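MHC class I-like protein MILL2 (Mus musculus, PDB 6A97) binds heparan sulfate proteoglycans on the surface of fibroblasts and belongs to the MHC class I family. Local coordinates at residues E82-N85 / L86-V89; I101-K104 / S105-E108; K245-R248 / S249-L253; L253-G256 / D257-Q261. All coordinates share one frame; numbering follows the deposited sequence.

Contact 1. Residues E82-N85 / L86-V89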
# COMPACT_ATOMS: atom_id res chain seq x y z
N GLU A 82 -16.69 12.79 29.82
CA GLU A 82 -16.42 13.40 28.53
C GLU A 82 -17.67 13.61 27.70
O GLU A 82 -17.69 14.50 26.85
CB GLU A 82 -15.39 12.56 27.75
CG GLU A 82 -14.00 12.55 28.40
CD GLU A 82 -13.40 13.95 28.60
OE1 GLU A 82 -12.45 14.07 29.39
OE2 GLU A 82 -13.86 14.92 27.95
N THR A 83 -18.73 12.84 27.93
CA THR A 83 -19.99 13.14 27.26
C THR A 83 -20.62 14.40 27.88
O THR A 83 -21.23 15.20 27.19
CB THR A 83 -21.01 11.99 27.33
OG1 THR A 83 -21.20 11.60 28.69
CG2 THR A 83 -20.53 10.78 26.51
N ASN A 84 -20.44 14.57 29.18
CA ASN A 84 -20.88 15.81 29.81
C ASN A 84 -20.09 17.01 29.28
O ASN A 84 -20.68 18.04 28.97
CB ASN A 84 -20.76 15.72 31.33
CG ASN A 84 -21.24 16.99 32.01
OD1 ASN A 84 -22.44 17.27 32.08
ND2 ASN A 84 -20.29 17.77 32.51
N ASN A 85 -18.77 16.88 29.17
CA ASN A 85 -17.94 17.91 28.54
C ASN A 85 -18.35 18.20 27.10
O ASN A 85 -18.28 19.34 26.64
CB ASN A 85 -16.46 17.51 28.56
CG ASN A 85 -15.85 17.61 29.94
OD1 ASN A 85 -16.38 18.29 30.82
ND2 ASN A 85 -14.71 16.95 30.14
N LEU A 86 -18.77 17.16 26.40
CA LEU A 86 -19.19 17.28 25.01
C LEU A 86 -20.41 18.20 24.89
O LEU A 86 -20.53 18.96 23.92
CB LEU A 86 -19.49 15.90 24.43
CG LEU A 86 -20.10 15.83 23.03
CD1 LEU A 86 -19.26 16.62 22.04
CD2 LEU A 86 -20.22 14.38 22.59
N LEU A 87 -21.32 18.12 25.86
CA LEU A 87 -22.50 18.98 25.87
C LEU A 87 -22.12 20.46 25.87
O LEU A 87 -22.80 21.28 25.25
CB LEU A 87 -23.38 18.67 27.08
CG LEU A 87 -23.99 17.26 27.14
CD1 LEU A 87 -24.84 17.09 28.39
CD2 LEU A 87 -24.82 16.98 25.89
N LYS A 88 -21.04 20.81 26.57
CA LYS A 88 -20.58 22.19 26.62
C LYS A 88 -19.98 22.62 25.28
O LYS A 88 -20.16 23.76 24.85
CB LYS A 88 -19.54 22.38 27.73
CG LYS A 88 -20.16 22.62 29.10
CD LYS A 88 -19.44 21.85 30.20
CE LYS A 88 -18.00 22.32 30.38
NZ LYS A 88 -17.33 21.58 31.49
N VAL A 89 -19.28 21.69 24.63
CA VAL A 89 -18.70 21.96 23.32
C VAL A 89 -19.81 22.24 22.30
O VAL A 89 -19.69 23.16 21.49
CB VAL A 89 -17.83 20.78 22.84
CG1 VAL A 89 -17.42 20.96 21.39
CG2 VAL A 89 -16.61 20.63 23.72
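Both N85 and K88 turn CG anti to the carbonyl carbon and beside the backbone N (chi1 -73° and -84°), which sends the two side chains off in the same direction. K88 then bends at chi2 and again at chi3 (65°), and the fold of its chain carries the amine back toward the asparagine amide. The result is a weak hydrogen bond, with K88 NZ 3.5 Å from N85 OD1.

The other arm of the same amide is better placed: N85 ND2 donates to E82 OE2 over 3.1 Å. This bond is nearly straight and lies close to the amide plane, although it meets the carboxylate oxygen from above the carboxylate plane. The stronger bond to E82 and the weak one from K88 together would favour this rotation of the amide. E82 is itself positioned by a salt bridge from OE1 to R188 of helix 171-193.

L86 lays its CB 3.3 Å from E82 O, and its side chain leans on L54 and Y56 of strand 51-57. In the backbone, L86 N bonds to E82 O (2.9 Å) and V89 N to N85 O (3.3 Å).

These i to i+4 backbone bonds, with polar side chains linked at a spacing of three, are the pattern of an alpha-helix, here the alpha-1 helix 75-96 above the MHC class I-like sheet.

Contact 2. Residues I101-K104 / S105-E108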
# COMPACT_ATOMS: atom_id res chain seq x y z
N ILE A 101 -26.12 29.81 10.76
CA ILE A 101 -27.32 28.98 10.83
C ILE A 101 -28.59 29.80 10.57
O ILE A 101 -29.46 29.38 9.81
CB ILE A 101 -27.43 28.27 12.19
CG1 ILE A 101 -26.38 27.16 12.30
CG2 ILE A 101 -28.83 27.70 12.38
CD1 ILE A 101 -26.34 26.48 13.65
N ASN A 102 -28.69 30.97 11.20
CA ASN A 102 -29.85 31.84 11.00
C ASN A 102 -30.02 32.26 9.54
O ASN A 102 -31.12 32.24 9.01
CB ASN A 102 -29.75 33.07 11.90
CG ASN A 102 -30.11 32.77 13.34
OD1 ASN A 102 -31.00 31.97 13.61
ND2 ASN A 102 -29.42 33.41 14.28
N GLN A 103 -28.92 32.64 8.90
CA GLN A 103 -28.96 33.12 7.52
C GLN A 103 -29.28 32.00 6.54
O GLN A 103 -30.05 32.21 5.60
CB GLN A 103 -27.63 33.79 7.14
CG GLN A 103 -27.31 35.05 7.94
CD GLN A 103 -28.38 36.13 7.80
OE1 GLN A 103 -28.90 36.38 6.70
NE2 GLN A 103 -28.73 36.77 8.92
N LYS A 104 -28.72 30.82 6.76
CA LYS A 104 -29.00 29.68 5.89
C LYS A 104 -30.40 29.12 6.12
O LYS A 104 -31.00 28.52 5.23
CB LYS A 104 -27.96 28.58 6.08
CG LYS A 104 -26.61 28.89 5.45
CD LYS A 104 -26.76 29.24 3.97
CE LYS A 104 -25.41 29.32 3.27
NZ LYS A 104 -25.52 29.89 1.90
N SER A 105 -30.92 29.32 7.33
CA SER A 105 -32.27 28.84 7.66
C SER A 105 -33.34 29.58 6.87
O SER A 105 -34.48 29.13 6.79
CB SER A 105 -32.53 28.98 9.15
OG SER A 105 -31.71 28.11 9.90
N GLN A 106 -32.97 30.71 6.28
CA GLN A 106 -33.91 31.51 5.49
C GLN A 106 -34.10 30.94 4.09
O GLN A 106 -35.07 31.27 3.41
CB GLN A 106 -33.43 32.96 5.41
CG GLN A 106 -33.40 33.68 6.75
CD GLN A 106 -33.28 35.18 6.60
OE1 GLN A 106 -33.70 35.75 5.59
NE2 GLN A 106 -32.71 35.84 7.60
N GLU A 107 -33.16 30.11 3.65
CA GLU A 107 -33.18 29.55 2.30
C GLU A 107 -34.38 28.63 2.08
O GLU A 107 -34.74 27.83 2.95
CB GLU A 107 -31.89 28.78 2.00
CG GLU A 107 -30.63 29.64 1.96
CD GLU A 107 -30.68 30.72 0.89
OE1 GLU A 107 -31.29 30.48 -0.17
OE2 GLU A 107 -30.08 31.79 1.10
N GLU A 108 -34.99 28.75 0.91
CA GLU A 108 -36.10 27.89 0.52
C GLU A 108 -35.63 26.45 0.35
O GLU A 108 -34.52 26.20 -0.12
CB GLU A 108 -36.71 28.39 -0.78
CG GLU A 108 -38.20 28.67 -0.72
CD GLU A 108 -38.60 29.82 -1.63
OE1 GLU A 108 -38.23 29.79 -2.83
OE2 GLU A 108 -39.27 30.75 -1.15
O HOH W 1 -33.35 26.70 4.96
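S105 makes a double attachment to I101, one turn back in the chain. Its backbone N donates to I101 O at 2.9 Å, and its hydroxyl OG donates to the same oxygen at 2.6 Å. The two donors reach I101 O from opposite faces of the carbonyl plane, the N-H tilted only modestly from it and the hydroxyl standing well above it, 40° out. The side chain can fold back in this way because chi1 of -67° keeps OG beside its own backbone N, close to the carbonyl that this N already addresses. One acceptor thus takes both donors of the serine, N and OG. I101 CG2 lies 3.8 Å from S105 OG.

K104 contributes chiefly through its backbone. K104 O accepts E107 N at 3.1 Å, with the donor high above the carbonyl plane, and a water bridges the same oxygen to E107 O, donating to both. The aliphatic part of E107 folds over this carbonyl, CG standing 3.5 Å from K104 O. K104 NZ and E107 OE2 remain 5.0 Å apart, too far for contact, although their opposite charges may attract. The lysine makes its cation-pi interaction elsewhere, with Y135.

Q106 lies alongside Q103, both pointing the same way with their amide planes 51° apart. Its CG rests 3.5 Å from N102 O, and its N makes a weak bond to Q103 O.

The shift from the i+4 bond at I101 to i+3 bonds marks the C-terminal part of a helix running into a type I beta turn, K104 to E107, on the way from helix 98-104 to strand 113-121.

Contact 3. Residues K245-R248 / S249-L253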
# COMPACT_ATOMS: atom_id res chain seq x y z
N LYS A 245 -2.34 -0.93 -4.30
CA LYS A 245 -3.28 0.01 -3.70
C LYS A 245 -2.84 0.42 -2.30
O LYS A 245 -2.51 -0.42 -1.46
CB LYS A 245 -4.69 -0.60 -3.65
CG LYS A 245 -5.50 -0.37 -4.91
CD LYS A 245 -6.72 -1.28 -4.97
CE LYS A 245 -7.42 -1.18 -6.31
NZ LYS A 245 -8.52 -0.16 -6.28
N THR A 246 -2.82 1.73 -2.07
CA THR A 246 -2.57 2.28 -0.75
C THR A 246 -3.89 2.71 -0.12
O THR A 246 -4.63 3.51 -0.69
CB THR A 246 -1.61 3.49 -0.82
OG1 THR A 246 -0.35 3.06 -1.34
CG2 THR A 246 -1.41 4.09 0.57
N PHE A 247 -4.19 2.16 1.05
CA PHE A 247 -5.45 2.47 1.72
C PHE A 247 -5.23 3.50 2.82
O PHE A 247 -4.26 3.43 3.57
CB PHE A 247 -6.08 1.19 2.28
CG PHE A 247 -6.41 0.17 1.24
CD1 PHE A 247 -5.46 -0.76 0.84
CD2 PHE A 247 -7.66 0.15 0.64
CE1 PHE A 247 -5.76 -1.70 -0.13
CE2 PHE A 247 -7.96 -0.78 -0.34
CZ PHE A 247 -7.01 -1.71 -0.72
N ARG A 248 -6.15 4.46 2.89
CA ARG A 248 -6.07 5.51 3.89
C ARG A 248 -7.42 5.69 4.59
O ARG A 248 -8.35 4.93 4.34
CB ARG A 248 -5.61 6.82 3.26
CG ARG A 248 -4.17 6.79 2.76
CD ARG A 248 -3.76 8.10 2.11
NE ARG A 248 -2.39 8.05 1.60
CZ ARG A 248 -2.07 7.73 0.35
NH1 ARG A 248 -3.02 7.43 -0.53
NH2 ARG A 248 -0.80 7.71 -0.02
N SER A 249 -7.50 6.71 5.44
CA SER A 249 -8.66 6.95 6.29
C SER A 249 -10.02 6.83 5.59
O SER A 249 -10.99 6.37 6.19
CB SER A 249 -8.55 8.34 6.93
OG SER A 249 -9.71 8.66 7.67
N GLU A 250 -10.08 7.24 4.33
CA GLU A 250 -11.35 7.34 3.63
C GLU A 250 -11.57 6.29 2.55
O GLU A 250 -12.58 6.33 1.84
CB GLU A 250 -11.49 8.74 3.03
CG GLU A 250 -11.84 9.81 4.06
CD GLU A 250 -11.67 11.22 3.53
OE1 GLU A 250 -11.42 11.38 2.31
OE2 GLU A 250 -11.78 12.18 4.33
N THR A 251 -10.64 5.35 2.42
CA THR A 251 -10.76 4.30 1.41
C THR A 251 -10.69 2.90 2.00
O THR A 251 -11.11 1.93 1.38
CB THR A 251 -9.68 4.43 0.33
OG1 THR A 251 -8.39 4.50 0.95
CG2 THR A 251 -9.90 5.69 -0.50
N ILE A 252 -10.14 2.79 3.21
CA ILE A 252 -10.04 1.51 3.89
C ILE A 252 -11.42 1.08 4.41
O ILE A 252 -12.27 1.92 4.71
CB ILE A 252 -9.01 1.57 5.05
CG1 ILE A 252 -8.39 0.20 5.30
CG2 ILE A 252 -9.63 2.17 6.31
CD1 ILE A 252 -7.15 0.24 6.17
N LEU A 253 -11.65 -0.23 4.49
CA LEU A 253 -12.96 -0.75 4.89
C LEU A 253 -13.06 -0.98 6.40
O LEU A 253 -12.23 -1.70 6.97
CB LEU A 253 -13.26 -2.05 4.16
CG LEU A 253 -13.17 -2.05 2.63
CD1 LEU A 253 -13.42 -3.44 2.08
CD2 LEU A 253 -14.16 -1.06 2.04
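F247 and I252 meet across the turn through their aliphatic parts: F247 CB lies 3.9 Å from I252 CG1, and CD1 of the isoleucine is only slightly farther from the same CB. The phenylalanine points its CB toward the following segment, while I252 puts CG1 anti to its backbone N. The ring itself is met in its plane, at an edge, where T251 O approaches CD2 to 4.0 Å. The isoleucine thus lies beside the root of the aromatic side chain, and no stacking is involved.

T251 points its CB toward 245-248 and makes its bond there through OG1. This oxygen occupies the position between backbone N and carbonyl carbon (chi1 53°), from which it accepts R248 N at 3.0 Å in an almost perfectly straight bond (178° at the hydrogen). The turn is closed a second time by R248 O, gripped by two backbone donors: T251 N at 3.0 Å, well above the carbonyl plane, and I252 N, also at 3.0 Å, nearly along the C=O axis. Both backbone polar groups of R248 are therefore used by the two residues T251 and I252. The R248 chain is extended from CG to NE, and T246 CG2 sits over the centre of one face of its guanidinium, 3.6 Å above the plane.

Beyond the turn, E250 OE2 bonds to the backbone of another protein chain in the assembly, and S249 O receives R229. F247 packs on L233 of strand 231-237 and on A262 and V264 of strand 260-268. The turn carries the chain from edge strand 240-247 of one sheet of the C1-set immunoglobulin sandwich to strand 253-254 at the edge of the other.

Contact 4. Residues L253-G256 / D257-Q261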
# COMPACT_ATOMS: atom_id res chain seq x y z
N LEU A 253 -11.65 -0.23 4.49
CA LEU A 253 -12.96 -0.75 4.89
C LEU A 253 -13.06 -0.98 6.40
O LEU A 253 -12.23 -1.70 6.97
CB LEU A 253 -13.26 -2.05 4.16
CG LEU A 253 -13.17 -2.05 2.63
CD1 LEU A 253 -13.42 -3.44 2.08
CD2 LEU A 253 -14.16 -1.06 2.04
N PRO A 254 -14.07 -0.38 7.04
CA PRO A 254 -14.32 -0.68 8.45
C PRO A 254 -14.89 -2.09 8.60
O PRO A 254 -15.86 -2.44 7.93
CB PRO A 254 -15.35 0.38 8.85
CG PRO A 254 -16.06 0.72 7.58
CD PRO A 254 -15.02 0.60 6.49
N SER A 255 -14.27 -2.90 9.45
CA SER A 255 -14.77 -4.25 9.70
C SER A 255 -15.96 -4.23 10.66
O SER A 255 -16.74 -5.18 10.71
CB SER A 255 -13.66 -5.14 10.25
OG SER A 255 -12.70 -5.41 9.25
N GLY A 256 -16.09 -3.14 11.41
CA GLY A 256 -17.24 -2.95 12.28
C GLY A 256 -16.96 -3.16 13.76
O GLY A 256 -17.76 -2.78 14.60
N ASP A 257 -15.82 -3.78 14.07
CA ASP A 257 -15.46 -4.04 15.46
C ASP A 257 -14.35 -3.11 15.95
O ASP A 257 -13.74 -3.37 16.98
CB ASP A 257 -15.03 -5.50 15.64
CG ASP A 257 -13.93 -5.91 14.68
OD1 ASP A 257 -13.27 -5.03 14.08
OD2 ASP A 257 -13.71 -7.13 14.52
N GLY A 258 -14.10 -2.04 15.21
CA GLY A 258 -13.03 -1.12 15.56
C GLY A 258 -11.73 -1.42 14.82
O GLY A 258 -10.76 -0.67 14.95
N THR A 259 -11.70 -2.51 14.06
CA THR A 259 -10.55 -2.80 13.21
C THR A 259 -10.90 -2.61 11.74
O THR A 259 -12.07 -2.48 11.37
CB THR A 259 -10.01 -4.23 13.43
OG1 THR A 259 -10.93 -5.19 12.88
CG2 THR A 259 -9.80 -4.51 14.91
N TYR A 260 -9.88 -2.62 10.89
CA TYR A 260 -10.10 -2.30 9.49
C TYR A 260 -9.60 -3.40 8.56
O TYR A 260 -8.81 -4.25 8.95
CB TYR A 260 -9.43 -0.96 9.17
CG TYR A 260 -10.02 0.12 10.03
CD1 TYR A 260 -11.19 0.77 9.66
CD2 TYR A 260 -9.45 0.45 11.26
CE1 TYR A 260 -11.75 1.73 10.46
CE2 TYR A 260 -10.01 1.42 12.07
CZ TYR A 260 -11.17 2.05 11.66
OH TYR A 260 -11.74 3.02 12.45
N GLN A 261 -10.11 -3.39 7.34
CA GLN A 261 -9.69 -4.38 6.37
C GLN A 261 -9.57 -3.75 4.99
O GLN A 261 -9.99 -2.61 4.77
CB GLN A 261 -10.67 -5.56 6.35
CG GLN A 261 -12.08 -5.23 5.90
CD GLN A 261 -12.95 -6.46 5.87
OE1 GLN A 261 -13.12 -7.10 4.83
NE2 GLN A 261 -13.50 -6.82 7.03
O HOH W 2 -10.65 -6.66 10.50
O HOH W 3 -14.39 -0.96 12.29
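A beta hairpin of the C1-set immunoglobulin domain brings L253 and Q261 together as an antiparallel hydrogen-bonded pair, with L253 N to Q261 O at 2.9 Å and Q261 N to L253 O at 2.7 Å. P254 and Y260 form the next, non-hydrogen-bonded pair. P254 and Y260 share one face of the sheet, L253 and Q261 the other; P254 CB is 4.2 Å from Y260 CE1, while L253 O sits at the ring's edge. Nearer the loop, S255 N donates to T259 O (3.0 Å).

Q261 sets CG between its backbone N and carbonyl carbon (chi1 64°); the chain extended beyond CG carries NE2 to S255 OG, 2.7 Å away and in the amide plane. Its OE1 is held by R222, and NE2 also bonds to another protein chain's backbone.

D257 OD1 takes T259 N (3.0 Å) as an Asx turn and T259 OG1 (2.6 Å) on its syn lone pair. One water joins G256 N, G258 N and T259 O; another links S255 OG with T259 OG1. P254 O and S255 O bond to another protein chain. These bonds tie the loop into a conformation where G256 and G258 take positive phi, at which a CB would jam against the preceding carbonyl O.

How the contacts relate
Contacts 1 and 2 belong to the MHC-like platform, on successive helices 75-96 and 98-104, with centres 27 Å apart and nearest atoms about 11 Å apart. Contacts 3 and 4 lie in the alpha-3 domain and are continuous: they share L253, their centres are 11 Å apart, and I252 CG1 stands 3.3 Å from Q261 O. The nearest atoms of contacts 1 and 4 are about 17 Å apart, yet strand 51-57 relates them: its E51 bonds Y260 OH of contact 4, while its L54 and Y56 touch L86 of contact 1. Contacts 3 and 4 also both meet another protein chain. Contact 2 is remote, its centre 38 Å from that of contact 4.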